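Local structure of flagellar hook protein FlgE (5AY6) at residues T112-A116 with A117-V121; A134-A137 with E138-G142; D70-N74 with G75-A79; Q17-A21 with A22-K26. The protein builds the bacterial flagellar hook, probably a universal joint, as the protein from which this fragment keeps the FlgE third-domain and FlaE D2 regions. One frame throughout, in Å; residues are numbered along the deposited sequence.

Interaction 1 of 4, residues T112-A116 with A117-V121; sequences TRINA and AGTTV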
loop_
_atom_site.group_PDB
_atom_site.type_symbol
_atom_site.label_atom_id
_atom_site.label_comp_id
_atom_site.label_asym_id
_atom_site.label_seq_id
_atom_site.Cartn_x
_atom_site.Cartn_y
_atom_site.Cartn_z
ATOM N N THR A 112 2.875 15.324 -20.848
ATOM C CA THR A 112 1.499 14.963 -20.527
ATOM C C THR A 112 0.576 16.049 -21.055
ATOM O O THR A 112 0.940 17.228 -21.074
ATOM C CB THR A 112 1.254 14.785 -19.012
ATOM O OG1 THR A 112 -0.105 14.384 -18.798
ATOM C CG2 THR A 112 1.505 16.087 -18.256
ATOM N N ARG A 113 -0.613 15.655 -21.498
ATOM C CA ARG A 113 -1.644 16.638 -21.812
ATOM C C ARG A 113 -2.130 17.251 -20.506
ATOM O O ARG A 113 -2.108 16.587 -19.467
ATOM C CB ARG A 113 -2.808 15.999 -22.579
ATOM C CG ARG A 113 -2.433 15.487 -23.964
ATOM C CD ARG A 113 -3.660 15.055 -24.771
ATOM N NE ARG A 113 -4.233 13.792 -24.306
ATOM C CZ ARG A 113 -5.241 13.163 -24.905
ATOM N NH1 ARG A 113 -5.788 13.679 -25.997
ATOM N NH2 ARG A 113 -5.703 12.017 -24.417
ATOM N N ILE A 114 -2.550 18.514 -20.545
ATOM C CA ILE A 114 -3.122 19.150 -19.361
ATOM C C ILE A 114 -4.570 19.581 -19.601
ATOM O O ILE A 114 -5.241 20.060 -18.686
ATOM C CB ILE A 114 -2.295 20.373 -18.907
ATOM C CG1 ILE A 114 -2.238 21.429 -20.013
ATOM C CG2 ILE A 114 -0.893 19.940 -18.493
ATOM C CD1 ILE A 114 -1.451 22.670 -19.634
ATOM N N ASN A 115 -5.045 19.415 -20.831
ATOM C CA ASN A 115 -6.462 19.607 -21.138
ATOM C C ASN A 115 -6.874 18.792 -22.366
ATOM O O ASN A 115 -6.020 18.269 -23.084
ATOM C CB ASN A 115 -6.787 21.096 -21.339
ATOM C CG ASN A 115 -5.995 21.734 -22.466
ATOM O OD1 ASN A 115 -5.829 21.154 -23.537
ATOM N ND2 ASN A 115 -5.511 22.951 -22.229
ATOM N N ALA A 116 -8.179 18.684 -22.603
ATOM C CA ALA A 116 -8.691 17.872 -23.706
ATOM C C ALA A 116 -8.332 18.477 -25.058
ATOM O O ALA A 116 -8.308 17.782 -26.075
ATOM C CB ALA A 116 -10.198 17.702 -23.585
ATOM N N ALA A 117 -8.049 19.775 -25.066
ATOM C CA ALA A 117 -7.665 20.463 -26.290
ATOM C C ALA A 117 -6.299 19.979 -26.776
ATOM O O ALA A 117 -5.957 20.130 -27.950
ATOM C CB ALA A 117 -7.657 21.963 -26.073
ATOM N N GLY A 118 -5.517 19.402 -25.869
ATOM C CA GLY A 118 -4.263 18.778 -26.248
ATOM C C GLY A 118 -3.012 19.564 -25.910
ATOM O O GLY A 118 -1.913 19.227 -26.359
ATOM N N THR A 119 -3.174 20.619 -25.122
ATOM C CA THR A 119 -2.034 21.376 -24.623
ATOM C C THR A 119 -1.198 20.485 -23.708
ATOM O O THR A 119 -1.743 19.724 -22.904
ATOM C CB THR A 119 -2.488 22.639 -23.861
ATOM O OG1 THR A 119 -3.327 23.439 -24.706
ATOM C CG2 THR A 119 -1.293 23.464 -23.428
ATOM N N THR A 120 0.122 20.564 -23.835
ATOM C CA THR A 120 0.997 19.698 -23.053
ATOM C C THR A 120 2.006 20.477 -22.220
ATOM O O THR A 120 2.261 21.653 -22.474
ATOM C CB THR A 120 1.777 18.705 -23.959
ATOM O OG1 THR A 120 2.600 19.430 -24.888
ATOM C CG2 THR A 120 0.823 17.798 -24.721
ATOM N N VAL A 121 2.562 19.810 -21.211
ATOM C CA VAL A 121 3.754 20.297 -20.530
ATOM C C VAL A 121 4.809 19.201 -20.572
ATOM O O VAL A 121 4.489 18.024 -20.777
ATOM C CB VAL A 121 3.479 20.711 -19.062
ATOM C CG1 VAL A 121 2.451 21.835 -19.004
ATOM C CG2 VAL A 121 3.014 19.513 -18.248
HETATM O O HOH W 1 -4.520 25.626 -23.911
#

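Interaction 2 of 4, residues A134-A137 with E138-G142; sequences ADDA and EVVAG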
loop_
_atom_site.group_PDB
_atom_site.type_symbol
_atom_site.label_atom_id
_atom_site.label_comp_id
_atom_site.label_asym_id
_atom_site.label_seq_id
_atom_site.Cartn_x
_atom_site.Cartn_y
_atom_site.Cartn_z
ATOM N N ALA A 134 19.228 10.870 -12.305
ATOM C CA ALA A 134 18.272 9.770 -12.399
ATOM C C ALA A 134 16.855 10.309 -12.485
ATOM O O ALA A 134 16.473 11.185 -11.707
ATOM C CB ALA A 134 18.414 8.840 -11.211
ATOM N N ASP A 135 16.077 9.791 -13.431
ATOM C CA ASP A 135 14.700 10.238 -13.608
ATOM C C ASP A 135 13.885 10.093 -12.321
ATOM O O ASP A 135 13.033 10.928 -12.021
ATOM C CB ASP A 135 14.024 9.463 -14.741
ATOM C CG ASP A 135 14.590 9.800 -16.101
ATOM O OD1 ASP A 135 15.269 10.839 -16.230
ATOM O OD2 ASP A 135 14.353 9.019 -17.048
ATOM N N ASP A 136 14.165 9.044 -11.552
ATOM C CA ASP A 136 13.354 8.735 -10.378
ATOM C C ASP A 136 13.861 9.411 -9.101
ATOM O O ASP A 136 13.413 9.086 -8.001
ATOM C CB ASP A 136 13.269 7.211 -10.176
ATOM C CG ASP A 136 14.592 6.584 -9.755
ATOM O OD1 ASP A 136 15.628 7.285 -9.723
ATOM O OD2 ASP A 136 14.595 5.366 -9.464
ATOM N N ALA A 137 14.780 10.360 -9.248
ATOM C CA ALA A 137 15.392 11.009 -8.093
ATOM C C ALA A 137 14.370 11.672 -7.170
ATOM O O ALA A 137 14.455 11.551 -5.952
ATOM C CB ALA A 137 16.412 12.036 -8.549
ATOM N N GLU A 138 13.400 12.371 -7.747
ATOM C CA GLU A 138 12.485 13.151 -6.922
ATOM C C GLU A 138 11.467 12.272 -6.202
ATOM O O GLU A 138 11.080 12.571 -5.070
ATOM C CB GLU A 138 11.792 14.218 -7.772
ATOM C CG GLU A 138 12.788 15.237 -8.318
ATOM C CD GLU A 138 12.151 16.541 -8.756
ATOM O OE1 GLU A 138 10.909 16.654 -8.710
ATOM O OE2 GLU A 138 12.901 17.459 -9.145
ATOM N N VAL A 139 11.048 11.179 -6.834
ATOM C CA VAL A 139 10.136 10.257 -6.173
ATOM C C VAL A 139 10.891 9.404 -5.150
ATOM O O VAL A 139 10.357 9.090 -4.086
ATOM C CB VAL A 139 9.386 9.348 -7.183
ATOM C CG1 VAL A 139 10.352 8.508 -8.016
ATOM C CG2 VAL A 139 8.391 8.454 -6.453
ATOM N N VAL A 140 12.136 9.048 -5.464
ATOM C CA VAL A 140 12.965 8.269 -4.547
ATOM C C VAL A 140 13.204 9.058 -3.264
ATOM O O VAL A 140 13.276 8.486 -2.176
ATOM C CB VAL A 140 14.317 7.868 -5.204
ATOM C CG1 VAL A 140 15.372 7.539 -4.158
ATOM C CG2 VAL A 140 14.114 6.685 -6.147
ATOM N N ALA A 141 13.281 10.380 -3.387
ATOM C CA ALA A 141 13.486 11.243 -2.225
ATOM C C ALA A 141 12.312 11.171 -1.249
ATOM O O ALA A 141 12.469 11.432 -0.059
ATOM C CB ALA A 141 13.715 12.682 -2.666
ATOM N N GLY A 142 11.139 10.812 -1.758
ATOM C CA GLY A 142 9.944 10.727 -0.938
ATOM C C GLY A 142 9.877 9.511 -0.033
ATOM O O GLY A 142 9.054 9.473 0.884
HETATM O O HOH W 2 11.088 11.603 -9.847
HETATM O O HOH W 3 13.398 13.237 -10.870
#

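Interaction 3 of 4, residues D70-N74 with G75-A79; sequences DIKEN and GVIVA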
loop_
_atom_site.group_PDB
_atom_site.type_symbol
_atom_site.label_atom_id
_atom_site.label_comp_id
_atom_site.label_asym_id
_atom_site.label_seq_id
_atom_site.Cartn_x
_atom_site.Cartn_y
_atom_site.Cartn_z
ATOM N N ASP A 70 -0.016 12.536 -9.465
ATOM C CA ASP A 70 -1.022 13.575 -9.680
ATOM C C ASP A 70 -0.338 14.909 -9.951
ATOM O O ASP A 70 0.600 15.288 -9.244
ATOM C CB ASP A 70 -1.951 13.718 -8.471
ATOM C CG ASP A 70 -2.851 12.514 -8.272
ATOM O OD1 ASP A 70 -3.474 12.060 -9.258
ATOM O OD2 ASP A 70 -2.935 12.030 -7.125
ATOM N N ILE A 71 -0.800 15.617 -10.977
ATOM C CA ILE A 71 -0.339 16.981 -11.225
ATOM C C ILE A 71 -1.462 17.948 -10.868
ATOM O O ILE A 71 -2.566 17.862 -11.415
ATOM C CB ILE A 71 0.082 17.203 -12.685
ATOM C CG1 ILE A 71 0.982 16.062 -13.166
ATOM C CG2 ILE A 71 0.786 18.548 -12.827
ATOM C CD1 ILE A 71 2.274 15.949 -12.404
ATOM N N LYS A 72 -1.184 18.860 -9.945
ATOM C CA LYS A 72 -2.224 19.740 -9.433
ATOM C C LYS A 72 -1.916 21.211 -9.686
ATOM O O LYS A 72 -0.761 21.640 -9.639
ATOM C CB LYS A 72 -2.430 19.500 -7.936
ATOM C CG LYS A 72 -2.868 18.082 -7.590
ATOM C CD LYS A 72 -3.246 17.968 -6.121
ATOM C CE LYS A 72 -3.698 16.561 -5.768
ATOM N NZ LYS A 72 -4.184 16.477 -4.359
ATOM N N GLU A 73 -2.968 21.973 -9.966
ATOM C CA GLU A 73 -2.867 23.416 -10.128
ATOM C C GLU A 73 -3.943 24.077 -9.277
ATOM O O GLU A 73 -5.135 23.829 -9.470
ATOM C CB GLU A 73 -3.013 23.810 -11.597
ATOM C CG GLU A 73 -2.812 25.295 -11.867
ATOM C CD GLU A 73 -2.847 25.623 -13.349
ATOM O OE1 GLU A 73 -3.592 24.947 -14.094
ATOM O OE2 GLU A 73 -2.124 26.555 -13.768
ATOM N N ASN A 74 -3.513 24.903 -8.326
ATOM C CA ASN A 74 -4.418 25.499 -7.344
ATOM C C ASN A 74 -5.280 24.451 -6.639
ATOM O O ASN A 74 -6.465 24.673 -6.391
ATOM C CB ASN A 74 -5.310 26.544 -8.009
ATOM C CG ASN A 74 -4.516 27.574 -8.778
ATOM O OD1 ASN A 74 -3.421 27.961 -8.366
ATOM N ND2 ASN A 74 -5.060 28.024 -9.904
ATOM N N GLY A 75 -4.681 23.303 -6.334
ATOM C CA GLY A 75 -5.371 22.248 -5.617
ATOM C C GLY A 75 -6.304 21.415 -6.476
ATOM O O GLY A 75 -7.055 20.591 -5.958
ATOM N N VAL A 76 -6.261 21.628 -7.788
ATOM C CA VAL A 76 -7.095 20.866 -8.716
ATOM C C VAL A 76 -6.244 19.965 -9.612
ATOM O O VAL A 76 -5.282 20.418 -10.226
ATOM C CB VAL A 76 -7.956 21.798 -9.592
ATOM C CG1 VAL A 76 -8.642 21.012 -10.705
ATOM C CG2 VAL A 76 -8.984 22.527 -8.734
ATOM N N ILE A 77 -6.600 18.687 -9.678
ATOM C CA ILE A 77 -5.862 17.742 -10.508
ATOM C C ILE A 77 -6.110 18.022 -11.988
ATOM O O ILE A 77 -7.239 17.920 -12.462
ATOM C CB ILE A 77 -6.248 16.287 -10.176
ATOM C CG1 ILE A 77 -5.913 15.976 -8.715
ATOM C CG2 ILE A 77 -5.554 15.313 -11.114
ATOM C CD1 ILE A 77 -6.398 14.623 -8.248
ATOM N N VAL A 78 -5.061 18.396 -12.713
ATOM C CA VAL A 78 -5.194 18.638 -14.147
ATOM C C VAL A 78 -4.689 17.450 -14.965
ATOM O O VAL A 78 -5.034 17.306 -16.134
ATOM C CB VAL A 78 -4.437 19.910 -14.589
ATOM C CG1 VAL A 78 -4.948 21.119 -13.825
ATOM C CG2 VAL A 78 -2.945 19.746 -14.387
ATOM N N ALA A 79 -3.872 16.602 -14.344
ATOM C CA ALA A 79 -3.310 15.438 -15.025
ATOM C C ALA A 79 -2.931 14.362 -14.016
ATOM O O ALA A 79 -2.538 14.664 -12.889
ATOM C CB ALA A 79 -2.100 15.835 -15.856
#

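Interaction 4 of 4, residues Q17-A21 with A22-K26; sequences QPVAA and AVSYK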
loop_
_atom_site.group_PDB
_atom_site.type_symbol
_atom_site.label_atom_id
_atom_site.label_comp_id
_atom_site.label_asym_id
_atom_site.label_seq_id
_atom_site.Cartn_x
_atom_site.Cartn_y
_atom_site.Cartn_z
ATOM N N GLN A 17 -9.655 10.424 7.363
ATOM C CA GLN A 17 -8.237 10.293 7.683
ATOM C C GLN A 17 -7.397 10.728 6.488
ATOM O O GLN A 17 -7.503 10.156 5.410
ATOM C CB GLN A 17 -7.889 8.854 8.075
ATOM C CG GLN A 17 -6.394 8.562 8.086
ATOM C CD GLN A 17 -5.685 9.164 9.283
ATOM O OE1 GLN A 17 -6.019 8.864 10.428
ATOM N NE2 GLN A 17 -4.701 10.018 9.026
ATOM N N PRO A 18 -6.585 11.775 6.670
ATOM C CA PRO A 18 -5.776 12.266 5.554
ATOM C C PRO A 18 -4.601 11.340 5.245
ATOM O O PRO A 18 -4.051 10.697 6.141
ATOM C CB PRO A 18 -5.295 13.636 6.045
ATOM C CG PRO A 18 -5.349 13.552 7.526
ATOM C CD PRO A 18 -6.493 12.645 7.856
ATOM N N VAL A 19 -4.238 11.274 3.972
ATOM C CA VAL A 19 -3.153 10.420 3.511
ATOM C C VAL A 19 -1.800 10.892 4.044
ATOM O O VAL A 19 -1.486 12.079 3.992
ATOM C CB VAL A 19 -3.113 10.384 1.977
ATOM C CG1 VAL A 19 -2.042 9.432 1.498
ATOM C CG2 VAL A 19 -4.469 9.973 1.423
ATOM N N ALA A 20 -0.999 9.959 4.556
ATOM C CA ALA A 20 0.330 10.299 5.061
ATOM C C ALA A 20 1.268 10.698 3.924
ATOM O O ALA A 20 1.132 10.225 2.794
ATOM C CB ALA A 20 0.917 9.139 5.842
ATOM N N ALA A 21 2.223 11.566 4.239
ATOM C CA ALA A 21 3.241 11.982 3.281
ATOM C C ALA A 21 4.040 10.792 2.749
ATOM O O ALA A 21 4.560 10.840 1.639
ATOM C CB ALA A 21 4.172 12.994 3.913
ATOM N N ALA A 22 4.137 9.729 3.541
ATOM C CA ALA A 22 4.837 8.522 3.103
ATOM C C ALA A 22 4.014 7.698 2.106
ATOM O O ALA A 22 4.527 6.771 1.487
ATOM C CB ALA A 22 5.213 7.663 4.306
ATOM N N VAL A 23 2.735 8.030 1.956
ATOM C CA VAL A 23 1.895 7.347 0.975
ATOM C C VAL A 23 1.640 8.243 -0.236
ATOM O O VAL A 23 1.697 7.783 -1.377
ATOM C CB VAL A 23 0.554 6.892 1.596
ATOM C CG1 VAL A 23 -0.441 6.484 0.522
ATOM C CG2 VAL A 23 0.794 5.741 2.566
ATOM N N SER A 24 1.361 9.520 0.014
ATOM C CA SER A 24 1.233 10.508 -1.056
ATOM C C SER A 24 2.179 11.673 -0.799
ATOM O O SER A 24 1.936 12.514 0.070
ATOM C CB SER A 24 -0.200 11.014 -1.179
ATOM O OG SER A 24 -1.056 9.980 -1.623
ATOM N N TYR A 25 3.252 11.724 -1.575
ATOM C CA TYR A 25 4.335 12.652 -1.311
ATOM C C TYR A 25 4.336 13.840 -2.263
ATOM O O TYR A 25 4.570 13.686 -3.462
ATOM C CB TYR A 25 5.671 11.907 -1.390
ATOM C CG TYR A 25 6.888 12.797 -1.414
ATOM C CD1 TYR A 25 7.273 13.510 -0.287
ATOM C CD2 TYR A 25 7.667 12.903 -2.556
ATOM C CE1 TYR A 25 8.395 14.318 -0.303
ATOM C CE2 TYR A 25 8.791 13.709 -2.581
ATOM C CZ TYR A 25 9.149 14.411 -1.452
ATOM O OH TYR A 25 10.266 15.213 -1.471
ATOM N N LYS A 26 4.078 15.031 -1.724
ATOM C CA LYS A 26 4.147 16.247 -2.528
ATOM C C LYS A 26 5.579 16.744 -2.601
ATOM O O LYS A 26 6.200 17.010 -1.573
ATOM C CB LYS A 26 3.254 17.347 -1.958
ATOM C CG LYS A 26 3.256 18.611 -2.809
ATOM C CD LYS A 26 3.055 19.855 -1.967
ATOM C CE LYS A 26 1.780 19.760 -1.153
ATOM N NZ LYS A 26 1.815 20.658 0.035
#

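Interaction 1 of 4, residues T112-A116 with A117-V121
A chi1 of 59° sets CG of Asn-115 between its own backbone N and carbonyl carbon and folds the carboxamide across the loop to Thr-119; a like torsion in Ile-114 (60°) brings CG1 and CD1 against the same threonine. Both residues belong to the loop end of a beta hairpin of strands 111-113 and 120-122, turned by a type I beta turn from Asn-115 to Gly-118. Asn-115 OD1 accepts Thr-119 N at 3.1 Å, the donor standing 37° above the carbonyl plane, and takes a weak bond from Gly-118 N at 2.9 Å. Gly-118 N also reaches the backbone O of Asn-115 at 3.0 Å, so one residue holds the turn with both main chain and side chain. At the other end of the amide, ND2 bonds weakly to a water that lies 2.6 Å from Thr-119 OG1. Behind the turn, Ile-114 N donates to Thr-119 O at 2.8 Å, and Thr-112 and Val-121 exchange two backbone bonds. Thr-112 and Val-121 lie side by side on one face, Thr-112 CG2 3.7 Å from Val-121 CG2, with Ile-114 crossing Val-121 at about a right angle; both Ile-114 and Val-121 touch Tyr-48 of strand 45-53. The side chains of Arg-113 and Thr-120, a non-hydrogen-bonded pair, diverge: the guanidinium group forms a salt bridge to Asp-98 through NH2, while Arg-113 CG stays 4.1 Å from Thr-120 CG2.

Interaction 2 of 4, residues A134-A137 with E138-G142
The start of the short helix 137-140, entered through a type I beta turn from Ala-134 to Ala-137, is formed here, with Asp-136 in the N-cap position. Asp-136 O accepts Val-140 N at 2.8 Å, with a C=O...N angle of 165°. One residue on, Ala-137 O accepts Ala-141 N at 3.1 Å, the donor tilted 30° from the carbonyl plane. The Asp-136 carboxylate makes no capping bond; its OD2 is instead bonded to Asn-90. Two waters sit at the N-terminal end of the helix: one molecule accepts Val-139 N at 3.0 Å, another accepts Glu-138 N at 3.2 Å, and both lie within bonding distance of Asp-135 O. Asp-135 is itself fixed by its two carboxylate oxygens, which bond to the backbone N atoms of Asn-130 and Leu-92. Glu-138 leads away from the turn to a salt bridge with Lys-35 of strand 24-39, and Tyr-85 packs on Asp-135, Asp-136 and Val-139. Val-139 has a chi1 of 60°, which lays CG1 close against the Asp-136 carbonyl, 3.1 Å from its O. Val-140 slants across the aspartate side chain, its CG2 3.6 Å from Asp-136 CG.

Interaction 3 of 4, residues D70-N74 with G75-A79
Ile-71 meets Ala-79 at the closely packed end, where both are buried: Ile-71 CB is 4.1 Å from Ala-79 CB, and Ile-71 N donates to Ala-79 O at 2.8 Å. Tyr-48, Val-50, Leu-126 and Ile-128 pack round Ile-71. Ile-71 O accepts Val-78 N at 2.9 Å and, weakly, Ala-79 N at 3.4 Å. Two residues thus face one, a classic beta bulge in the hairpin of strands 64-73 and 76-86, and the register shifts by one between Ile-71 and Lys-72. Beyond the bulge the contact opens toward solvent. A type I' beta turn from Glu-73 to Val-76 reverses the chain, with Asn-74 and Gly-75 both at positive phi and both exposed; the bonds Glu-73 N to Val-76 O, 2.8 Å, and Val-76 N to Glu-73 O, 3.0 Å, close it. On the face of Lys-72 and Ile-77, the extended lysine lies slantwise over its neighbour, CE 3.7 Å from Ile-77 CG1. On the other face Glu-73, whose CG is anti to the backbone N (chi1 -175°), runs past Val-78, Glu-73 CB 4.0 Å from Val-78 CG1, and its OE2 is hydrogen-bonded to His-46 ND1.

Interaction 4 of 4, residues Q17-A21 with A22-K26
Backbone hydrogen bonds converge on Ala-20 O, which accepts Val-23 N at 2.8 Å and Ser-24 N at 2.9 Å. The two donors arrive differently: Val-23 N stands 59° above the carbonyl plane, whereas Ser-24 N comes in almost in line with the C=O bond, at 166°. Apolar contact centres on Val-19, whose CG1, anti to the backbone N (chi1 -177°), is directed at Val-23 and Ser-24. Val-19 CG1 and Val-23 CG1 are 3.5 Å apart, tighter than usual van der Waals contact, and the two side chains cross at about a right angle. Val-19 CG1 also lies 3.3 Å from Ser-24 OG; the hydroxyl itself is bonded to Ser-53 OG. Carbon-oxygen contacts complete the group: Ala-21 O lies 3.4 Å from Tyr-25 CB and at the edge of the tyrosine ring, near its plane, and Ala-21 CA makes a CA-H...O contact to Ser-24 O. Further out, Val-19 and Val-23 pack on Lys-189 and Leu-188 of strand 180-189, and Val-23 and Tyr-25 bond by backbone to Ser-54 and Tyr-52. One carbonyl bonded to the third and fourth N-H groups after it makes a single helix-like alpha turn, through which the loop following strand 6-12 enters edge strand 24-39 of the five-stranded antiparallel sheet.

Interactions 3 and 4 reach the same five-stranded sheet, 3 at the hairpin of its third and fourth strands and 4 at the entry to its first; their centres are 16 Å apart, without touching. Interactions 1 and 3 do meet, with centres 13 Å apart: Ala-79 CB packs 3.7 Å from Arg-113 O, so the small hairpin lies against the bulge of the larger one. Interactions 2 and 4 also touch, the Tyr-25 ring packing with CD2 3.5 Å from Gly-142 CA. Interactions 1 and 2 follow one another in the chain, yet their nearest atoms are about 13 Å apart. Interactions 1, 2 and 3 all fall within the third-domain range of FlgE, as does segment 22-26 of interaction 4 for the most part.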